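PDB 1RO5: autoinducer synthesis protein lasI from Pseudomonas aeruginosa, which catalyses the synthesis of the quorum-sensing signal N-(3-oxododecanoyl)homoserine lactone from S-adenosyl-L-methionine and a fatty acyl chain carried on acyl carrier protein. Local coordinates for residues 179-182 with 183-186; 126-129 with 130-134; 45-48 with 49-52. All coordinates share one frame; numbering follows the deposited sequence.

How the interactions relate
From the N terminus, interaction 3 comes first: residues 45-52 pass from extended chain into a 3-10 turn between strand 44-45 and strand 55-61, close to helix 16-30 and strand 64-73. Interaction 2 follows on helix 118-133, the crossover between the parallel strands 99-107 and 139-145, and interaction 1 closes the turn from strand 171-179 into helix 182-189. The three lie in series, none nested in or crossing another. Interactions 1 and 2 touch, with Leu-180 CD1 3.7 Å from Ser-132 CB, so the linker into helix 182-189 rests on the end of the crossover helix. Interaction 3 is about 30 Å from interaction 1, centre to centre, across the chain's centre.

Interaction 1 of 3, residues 179-182 with 183-186; sequences ELNA and KTQI
Gln-185 reaches back from the first turn of helix 182-189 over the N-cap residue, Asn-181, just after strand 171-179. Its CB lies 3.2 Å from Asn-181 O, and CG comes closer to the same oxygen. With CG beside the backbone N (chi1 -75°) and the chain extended beyond it, CD passes by that oxygen and carries NE2 to Leu-180 O, a bond of 3.1 Å tilted out of the amide plane. The other amide atom, OE1, accepts from Leu-193 N, so both ends of the amide are held and its rotation is fixed. Asn-181 O meanwhile receives Gln-185 N at 2.8 Å, in the carbonyl plane.

The cap itself is a weak bond, Thr-184 N to Asn-181 OD1 at 3.3 Å but nearly straight (170°). Asn-181 CG sits between its own backbone N and carbonyl carbon, which turns OD1 to the helix end while ND2 binds Asp-158 OD2. Leu-180 packs on Ser-132 and Leu-133 of helix 118-133. Thr-184 OG1, which accepts from Asp-158 N, donates a hydrogen bond to the last residue of the strand: it meets Glu-179 O at 2.6 Å, almost in line with the carbonyl.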
ATOM      1  N   GLU A 179      -7.934 -10.392  -2.422  1.00 40.21           N
ATOM      2  CA  GLU A 179      -7.888 -11.211  -3.659  1.00 38.77           C
ATOM      3  C   GLU A 179      -8.121 -10.355  -4.851  1.00 39.12           C
ATOM      4  O   GLU A 179      -9.071  -9.550  -4.870  1.00 40.12           O
ATOM      5  CB  GLU A 179      -8.900 -12.310  -3.555  1.00 39.93           C
ATOM      6  CG  GLU A 179      -8.614 -13.158  -2.312  1.00 40.37           C
ATOM      7  CD  GLU A 179      -7.402 -14.015  -2.508  1.00 49.17           C
ATOM      8  OE1 GLU A 179      -6.905 -14.163  -3.697  1.00 54.91           O
ATOM      9  OE2 GLU A 179      -6.922 -14.501  -1.477  1.00 54.44           O
ATOM     10  N   LEU A 180      -7.250 -10.405  -5.843  1.00 37.70           N
ATOM     11  CA  LEU A 180      -7.552  -9.538  -7.021  1.00 39.60           C
ATOM     12  C   LEU A 180      -8.459 -10.291  -8.094  1.00 40.20           C
ATOM     13  O   LEU A 180      -8.199 -10.249  -9.313  1.00 37.92           O
ATOM     14  CB  LEU A 180      -6.257  -8.977  -7.675  1.00 39.37           C
ATOM     15  CG  LEU A 180      -5.180  -8.366  -6.707  1.00 40.11           C
ATOM     16  CD1 LEU A 180      -3.993  -7.914  -7.486  1.00 31.04           C
ATOM     17  CD2 LEU A 180      -5.845  -7.155  -6.014  1.00 27.51           C
ATOM     18  N   ASN A 181      -9.486 -10.991  -7.601  1.00 40.58           N
ATOM     19  CA  ASN A 181     -10.353 -11.779  -8.452  1.00 40.88           C
ATOM     20  C   ASN A 181     -11.413 -10.854  -9.082  1.00 44.04           C
ATOM     21  O   ASN A 181     -11.337  -9.586  -9.124  1.00 44.47           O
ATOM     22  CB  ASN A 181     -10.973 -12.927  -7.611  1.00 37.50           C
ATOM     23  CG  ASN A 181     -11.690 -12.395  -6.394  1.00 36.94           C
ATOM     24  OD1 ASN A 181     -12.092 -11.236  -6.381  1.00 36.06           O
ATOM     25  ND2 ASN A 181     -11.815 -13.201  -5.359  1.00 33.28           N
ATOM     26  N   ALA A 182     -12.456 -11.524  -9.577  1.00 47.60           N
ATOM     27  CA  ALA A 182     -13.548 -10.947 -10.341  1.00 45.36           C
ATOM     28  C   ALA A 182     -14.318  -9.980  -9.475  1.00 43.89           C
ATOM     29  O   ALA A 182     -14.673  -8.806  -9.912  1.00 44.45           O
ATOM     30  CB  ALA A 182     -14.506 -12.217 -10.841  1.00 47.32           C
ATOM     31  N   LYS A 183     -14.640 -10.437  -8.265  1.00 42.14           N
ATOM     32  CA  LYS A 183     -15.399  -9.543  -7.398  1.00 43.24           C
ATOM     33  C   LYS A 183     -14.691  -8.135  -7.176  1.00 43.87           C
ATOM     34  O   LYS A 183     -15.321  -6.955  -7.365  1.00 44.60           O
ATOM     35  CB  LYS A 183     -15.724 -10.271  -6.121  1.00 44.44           C
ATOM     36  CG  LYS A 183     -16.491  -9.373  -5.179  1.00 47.94           C
ATOM     37  CD  LYS A 183     -16.336 -10.013  -3.796  1.00 56.33           C
ATOM     38  CE  LYS A 183     -16.654  -9.017  -2.699  1.00 56.97           C
ATOM     39  NZ  LYS A 183     -17.388  -9.843  -1.734  1.00 61.98           N
ATOM     40  N   THR A 184     -13.351  -8.228  -6.945  1.00 41.75           N
ATOM     41  CA  THR A 184     -12.494  -7.011  -6.764  1.00 39.53           C
ATOM     42  C   THR A 184     -12.465  -6.232  -7.997  1.00 38.55           C
ATOM     43  O   THR A 184     -12.581  -5.002  -8.009  1.00 37.08           O
ATOM     44  CB  THR A 184     -11.060  -7.397  -6.336  1.00 38.51           C
ATOM     45  OG1 THR A 184     -11.117  -8.034  -5.037  1.00 38.19           O
ATOM     46  CG2 THR A 184     -10.132  -6.220  -6.176  1.00 36.84           C
ATOM     47  N   GLN A 185     -12.228  -6.947  -9.069  1.00 40.66           N
ATOM     48  CA  GLN A 185     -12.078  -6.269 -10.329  1.00 42.27           C
ATOM     49  C   GLN A 185     -13.360  -5.506 -10.662  1.00 45.99           C
ATOM     50  O   GLN A 185     -13.320  -4.357 -11.158  1.00 45.74           O
ATOM     51  CB  GLN A 185     -11.789  -7.313 -11.375  1.00 43.22           C
ATOM     52  CG  GLN A 185     -10.345  -7.865 -11.316  1.00 42.06           C
ATOM     53  CD  GLN A 185     -10.077  -8.833 -12.434  1.00 46.03           C
ATOM     54  OE1 GLN A 185     -10.365  -8.522 -13.583  1.00 51.44           O
ATOM     55  NE2 GLN A 185      -9.607 -10.044 -12.107  1.00 42.75           N
ATOM     56  N   ILE A 186     -14.516  -6.150 -10.415  1.00 49.01           N
ATOM     57  CA  ILE A 186     -15.802  -5.535 -10.779  1.00 51.45           C
ATOM     58  C   ILE A 186     -16.040  -4.293  -9.870  1.00 51.32           C
ATOM     59  O   ILE A 186     -16.393  -3.212 -10.352  1.00 53.60           O
ATOM     60  CB  ILE A 186     -16.977  -6.520 -10.713  1.00 51.63           C
ATOM     61  CG1 ILE A 186     -16.831  -7.691 -11.732  1.00 54.13           C
ATOM     62  CG2 ILE A 186     -18.231  -5.728 -11.057  1.00 53.32           C
ATOM     63  CD1 ILE A 186     -17.612  -9.044 -11.334  1.00 54.34           C
TER

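Interaction 2 of 3, residues 126-129 with 130-134; sequences RALA and RYSLQ
The last turns of helix 118-133 join Leu-128 to Ser-132 through one carbonyl oxygen that takes two bonds from the same residue. Ser-132 N donates to Leu-128 O at 2.9 Å in the ordinary i to i+4 pattern, and Ser-132 OG donates to it as well, at 2.5 Å. The two donors come from opposite faces of the carbonyl plane, the hydroxyl standing 37° out of it and so off the lone pairs. Ser-132 OG lies beside its own backbone N (chi1 -40°), which folds the hydroxyl back along the helix and lets a buried polar group be satisfied by the preceding turn.

This is the helix of a beta-alpha-beta crossover: it links the parallel strands 99-107 and 139-145, within the alpha-beta-alpha sandwich of the enzyme. Leu-128 turns to the sheet, touching Leu-102 and Met-57, and Ser-132 touches Trp-100. On another side, Ala-129 meets Leu-188 and Tyr-189 of helix 182-189.

Leu-133 CG, beside its backbone N, comes to 3.1 Å from Ala-129 O, while that N donates to the same oxygen at 2.9 Å from above the carbonyl plane. Tyr-131 N meets Ala-127 O in an almost straight bond (174°). Tyr-131 CB rests 3.5 Å from the same oxygen, and its side chain touches Tyr-55 of strand 55-61. Arg-130 CB packs against Arg-126 O at 3.4 Å. Farther out, the arginine chain bends at chi3 and brings the edge of its guanidinium to Gln-134, where NE makes a weak, in-plane bond of 3.5 Å to OE1.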
ATOM      1  N   ARG A 126      -7.016   1.153  -8.009  1.00 48.29           N
ATOM      2  CA  ARG A 126      -7.344   0.862  -9.404  1.00 49.72           C
ATOM      3  C   ARG A 126      -6.077   0.715 -10.099  1.00 47.92           C
ATOM      4  O   ARG A 126      -5.962  -0.215 -10.875  1.00 49.33           O
ATOM      5  CB  ARG A 126      -8.153   1.941 -10.169  1.00 49.97           C
ATOM      6  CG  ARG A 126      -9.425   2.367  -9.483  1.00 56.25           C
ATOM      7  CD  ARG A 126     -10.354   3.339 -10.277  1.00 62.29           C
ATOM      8  NE  ARG A 126     -11.663   3.173  -9.650  1.00 73.52           N
ATOM      9  CZ  ARG A 126     -12.828   3.692 -10.078  1.00 80.40           C
ATOM     10  NH1 ARG A 126     -12.876   4.505 -11.144  1.00 81.85           N
ATOM     11  NH2 ARG A 126     -13.951   3.405  -9.424  1.00 77.91           N
ATOM     12  N   ALA A 127      -5.169   1.673  -9.911  1.00 45.52           N
ATOM     13  CA  ALA A 127      -3.861   1.630 -10.617  1.00 44.15           C
ATOM     14  C   ALA A 127      -3.015   0.454 -10.104  1.00 42.24           C
ATOM     15  O   ALA A 127      -2.431  -0.313 -10.901  1.00 38.35           O
ATOM     16  CB  ALA A 127      -3.093   2.955 -10.377  1.00 46.09           C
ATOM     17  N   LEU A 128      -3.051   0.257  -8.770  1.00 40.45           N
ATOM     18  CA  LEU A 128      -2.268  -0.801  -8.184  1.00 40.93           C
ATOM     19  C   LEU A 128      -2.728  -2.203  -8.564  1.00 39.39           C
ATOM     20  O   LEU A 128      -1.916  -3.063  -8.912  1.00 38.88           O
ATOM     21  CB  LEU A 128      -2.224  -0.628  -6.694  1.00 41.71           C
ATOM     22  CG  LEU A 128      -1.226  -1.401  -5.870  1.00 45.14           C
ATOM     23  CD1 LEU A 128       0.155  -1.347  -6.496  1.00 52.60           C
ATOM     24  CD2 LEU A 128      -1.225  -0.563  -4.654  1.00 49.30           C
ATOM     25  N   ALA A 129      -4.043  -2.428  -8.528  1.00 39.68           N
ATOM     26  CA  ALA A 129      -4.561  -3.760  -8.816  1.00 37.52           C
ATOM     27  C   ALA A 129      -4.293  -4.181 -10.296  1.00 38.18           C
ATOM     28  O   ALA A 129      -4.140  -5.329 -10.634  1.00 34.83           O
ATOM     29  CB  ALA A 129      -5.999  -3.803  -8.498  1.00 38.30           C
ATOM     30  N   ARG A 130      -4.233  -3.200 -11.156  1.00 38.80           N
ATOM     31  CA  ARG A 130      -4.010  -3.378 -12.555  1.00 41.79           C
ATOM     32  C   ARG A 130      -2.551  -3.692 -12.900  1.00 42.05           C
ATOM     33  O   ARG A 130      -2.250  -4.606 -13.716  1.00 42.44           O
ATOM     34  CB  ARG A 130      -4.409  -2.029 -13.227  1.00 42.32           C
ATOM     35  CG  ARG A 130      -3.960  -2.019 -14.681  1.00 51.23           C
ATOM     36  CD  ARG A 130      -4.359  -0.839 -15.508  1.00 59.40           C
ATOM     37  NE  ARG A 130      -3.247  -0.685 -16.460  1.00 69.66           N
ATOM     38  CZ  ARG A 130      -2.598   0.467 -16.697  1.00 74.78           C
ATOM     39  NH1 ARG A 130      -2.962   1.585 -16.051  1.00 73.32           N
ATOM     40  NH2 ARG A 130      -1.584   0.502 -17.589  1.00 77.90           N
ATOM     41  N   TYR A 131      -1.645  -2.888 -12.333  1.00 42.01           N
ATOM     42  CA  TYR A 131      -0.248  -3.144 -12.389  1.00 41.05           C
ATOM     43  C   TYR A 131       0.047  -4.498 -11.797  1.00 39.42           C
ATOM     44  O   TYR A 131       0.839  -5.221 -12.313  1.00 39.46           O
ATOM     45  CB  TYR A 131       0.478  -2.134 -11.563  1.00 43.58           C
ATOM     46  CG  TYR A 131       2.010  -2.289 -11.613  1.00 43.81           C
ATOM     47  CD1 TYR A 131       2.742  -1.796 -12.720  1.00 45.46           C
ATOM     48  CD2 TYR A 131       2.699  -2.860 -10.560  1.00 43.27           C
ATOM     49  CE1 TYR A 131       4.134  -1.888 -12.749  1.00 47.12           C
ATOM     50  CE2 TYR A 131       4.131  -2.982 -10.572  1.00 50.73           C
ATOM     51  CZ  TYR A 131       4.840  -2.522 -11.691  1.00 51.22           C
ATOM     52  OH  TYR A 131       6.268  -2.613 -11.725  1.00 56.92           O
ATOM     53  N   SER A 132      -0.601  -4.870 -10.719  1.00 38.51           N
ATOM     54  CA  SER A 132      -0.312  -6.173 -10.182  1.00 38.90           C
ATOM     55  C   SER A 132      -0.856  -7.296 -11.095  1.00 40.40           C
ATOM     56  O   SER A 132      -0.194  -8.342 -11.315  1.00 40.53           O
ATOM     57  CB  SER A 132      -0.887  -6.321  -8.796  1.00 37.75           C
ATOM     58  OG  SER A 132      -0.693  -5.118  -8.081  1.00 37.45           O
ATOM     59  N   LEU A 133      -2.052  -7.096 -11.630  1.00 39.71           N
ATOM     60  CA  LEU A 133      -2.693  -8.169 -12.423  1.00 42.52           C
ATOM     61  C   LEU A 133      -1.857  -8.353 -13.717  1.00 42.58           C
ATOM     62  O   LEU A 133      -1.582  -9.443 -14.087  1.00 43.00           O
ATOM     63  CB  LEU A 133      -4.200  -7.907 -12.713  1.00 41.08           C
ATOM     64  CG  LEU A 133      -5.067  -8.151 -11.491  1.00 41.07           C
ATOM     65  CD1 LEU A 133      -6.381  -7.437 -11.718  1.00 39.91           C
ATOM     66  CD2 LEU A 133      -5.276  -9.636 -11.403  1.00 39.24           C
ATOM     67  N   GLN A 134      -1.386  -7.260 -14.303  1.00 44.24           N
ATOM     68  CA  GLN A 134      -0.497  -7.351 -15.426  1.00 47.79           C
ATOM     69  C   GLN A 134       0.856  -7.921 -15.135  1.00 48.61           C
ATOM     70  O   GLN A 134       1.593  -8.166 -16.050  1.00 47.97           O
ATOM     71  CB  GLN A 134      -0.310  -6.011 -16.054  1.00 48.56           C
ATOM     72  CG  GLN A 134      -1.609  -5.617 -16.831  1.00 57.66           C
ATOM     73  CD  GLN A 134      -1.597  -4.182 -17.377  1.00 69.44           C
ATOM     74  OE1 GLN A 134      -2.618  -3.735 -17.972  1.00 75.76           O
ATOM     75  NE2 GLN A 134      -0.455  -3.442 -17.162  1.00 71.65           N
TER

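Interaction 3 of 3, residues 45-48 with 49-52; sequences EIDG and YDAL
Beyond strand 44-45 the backbone stays extended through Ile-46 and Asp-47, then winds from Gly-48 into a 3-10 turn that includes residues 49-51. Asp-50 N donates to Asp-47 O at 2.9 Å and Ala-51 N to Gly-48 O, each three residues on, as a 3-10 turn requires. Both donors stand well above the carbonyl plane, more than 50° out of it.

Asp-47 begins this turn and exchanges bonds with Asp-50 in the manner of a capping box. Its backbone N gives a nearly straight bond of 2.9 Å to Asp-50 OD2, which accepts it with the lone pair facing away from the other carboxylate oxygen. In return, Asp-47 OD1 accepts a weak bond from Asp-50 N. Chi1 of Asp-47 (57°) sets CG between its backbone N and carbonyl carbon, which bends the carboxylate over the start of the turn.

The two side chains cross at about a right angle, and Asp-47 OD1 comes to 3.1 Å from Asp-50 OD2, a close approach of like charges. Arg-70 forms salt bridges with both residues and Arg-26 forms another with Asp-50 OD2, which probably offsets the repulsion. Tyr-56 OH also bonds Asp-50 OD1. Ile-46 CG2 also approaches this carboxylate, 3.7 Å from Asp-50 OD2, the isoleucine and aspartate side chains again crossing at about a right angle.

Tyr-49 leaves the turn beside Asp-47, with CB 3.4 Å from Asp-47 OD1. The carboxylate lies at the edge of the tyrosine ring, their planes 68° apart, and Tyr-49 OH is hydrogen-bonded to Thr-83 OG1. At the end of the turn, Leu-52 CG lies 3.6 Å from Gly-48 O, the oxygen already holding Ala-51 N.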
ATOM      1  N   GLU A  45      10.946   9.036   6.432  1.00 32.93           N
ATOM      2  CA  GLU A  45      10.694   7.720   7.076  1.00 30.22           C
ATOM      3  C   GLU A  45      11.178   6.667   6.095  1.00 32.46           C
ATOM      4  O   GLU A  45      10.693   6.602   4.913  1.00 32.16           O
ATOM      5  CB  GLU A  45       9.208   7.607   7.324  1.00 27.72           C
ATOM      6  CG  GLU A  45       8.755   6.425   8.185  1.00 24.33           C
ATOM      7  CD  GLU A  45       8.560   5.182   7.341  1.00 33.04           C
ATOM      8  OE1 GLU A  45       9.297   4.282   7.520  1.00 38.07           O
ATOM      9  OE2 GLU A  45       7.694   5.094   6.423  1.00 40.06           O
ATOM     10  N   ILE A  46      12.192   5.906   6.478  1.00 33.18           N
ATOM     11  CA  ILE A  46      12.913   5.019   5.541  1.00 33.10           C
ATOM     12  C   ILE A  46      13.332   3.881   6.391  1.00 32.84           C
ATOM     13  O   ILE A  46      13.911   4.187   7.442  1.00 33.92           O
ATOM     14  CB  ILE A  46      14.294   5.571   5.070  1.00 33.34           C
ATOM     15  CG1 ILE A  46      14.276   7.001   4.816  1.00 37.79           C
ATOM     16  CG2 ILE A  46      14.748   4.916   3.760  1.00 27.30           C
ATOM     17  CD1 ILE A  46      15.512   7.345   3.964  1.00 46.90           C
ATOM     18  N   ASP A  47      13.232   2.636   5.932  1.00 29.42           N
ATOM     19  CA  ASP A  47      13.707   1.520   6.771  1.00 30.42           C
ATOM     20  C   ASP A  47      14.438   0.449   5.893  1.00 29.30           C
ATOM     21  O   ASP A  47      14.673   0.626   4.652  1.00 29.73           O
ATOM     22  CB  ASP A  47      12.509   0.940   7.530  1.00 31.07           C
ATOM     23  CG  ASP A  47      11.357   0.468   6.602  1.00 34.55           C
ATOM     24  OD1 ASP A  47      11.590   0.175   5.375  1.00 37.50           O
ATOM     25  OD2 ASP A  47      10.217   0.172   7.065  1.00 38.65           O
ATOM     26  N   GLY A  48      14.782  -0.652   6.475  1.00 26.84           N
ATOM     27  CA  GLY A  48      15.611  -1.622   5.797  1.00 25.69           C
ATOM     28  C   GLY A  48      14.844  -2.286   4.630  1.00 29.40           C
ATOM     29  O   GLY A  48      15.475  -2.738   3.658  1.00 28.25           O
ATOM     30  N   TYR A  49      13.502  -2.335   4.685  1.00 29.59           N
ATOM     31  CA  TYR A  49      12.714  -2.844   3.562  1.00 27.37           C
ATOM     32  C   TYR A  49      12.933  -2.002   2.318  1.00 28.06           C
ATOM     33  O   TYR A  49      12.779  -2.488   1.245  1.00 29.33           O
ATOM     34  CB  TYR A  49      11.210  -2.875   3.914  1.00 27.03           C
ATOM     35  CG  TYR A  49      10.887  -3.856   5.078  1.00 24.86           C
ATOM     36  CD1 TYR A  49      10.566  -3.395   6.347  1.00 30.91           C
ATOM     37  CD2 TYR A  49      10.827  -5.209   4.836  1.00 28.02           C
ATOM     38  CE1 TYR A  49      10.297  -4.279   7.386  1.00 32.22           C
ATOM     39  CE2 TYR A  49      10.499  -6.143   5.862  1.00 31.30           C
ATOM     40  CZ  TYR A  49      10.272  -5.677   7.114  1.00 34.47           C
ATOM     41  OH  TYR A  49       9.902  -6.598   8.095  1.00 40.32           O
ATOM     42  N   ASP A  50      13.244  -0.711   2.454  1.00 26.43           N
ATOM     43  CA  ASP A  50      13.471   0.133   1.323  1.00 25.81           C
ATOM     44  C   ASP A  50      14.778  -0.284   0.595  1.00 25.81           C
ATOM     45  O   ASP A  50      15.038   0.105  -0.522  1.00 26.46           O
ATOM     46  CB  ASP A  50      13.478   1.669   1.771  1.00 23.48           C
ATOM     47  CG  ASP A  50      12.139   2.082   2.254  1.00 27.26           C
ATOM     48  OD1 ASP A  50      11.123   2.009   1.476  1.00 22.43           O
ATOM     49  OD2 ASP A  50      11.938   2.511   3.379  1.00 31.06           O
ATOM     50  N   ALA A  51      15.581  -1.079   1.226  1.00 26.44           N
ATOM     51  CA  ALA A  51      16.843  -1.476   0.655  1.00 28.18           C
ATOM     52  C   ALA A  51      16.637  -2.880   0.094  1.00 30.96           C
ATOM     53  O   ALA A  51      17.614  -3.527  -0.417  1.00 31.40           O
ATOM     54  CB  ALA A  51      17.953  -1.459   1.768  1.00 27.76           C
ATOM     55  N   LEU A  52      15.380  -3.360   0.072  1.00 31.41           N
ATOM     56  CA  LEU A  52      15.153  -4.739  -0.422  1.00 32.92           C
ATOM     57  C   LEU A  52      14.430  -4.749  -1.724  1.00 34.52           C
ATOM     58  O   LEU A  52      13.580  -5.609  -1.989  1.00 37.65           O
ATOM     59  CB  LEU A  52      14.366  -5.534   0.584  1.00 33.35           C
ATOM     60  CG  LEU A  52      15.150  -5.832   1.873  1.00 34.65           C
ATOM     61  CD1 LEU A  52      14.096  -6.453   2.682  1.00 44.62           C
ATOM     62  CD2 LEU A  52      16.212  -6.751   1.594  1.00 32.20           C
TER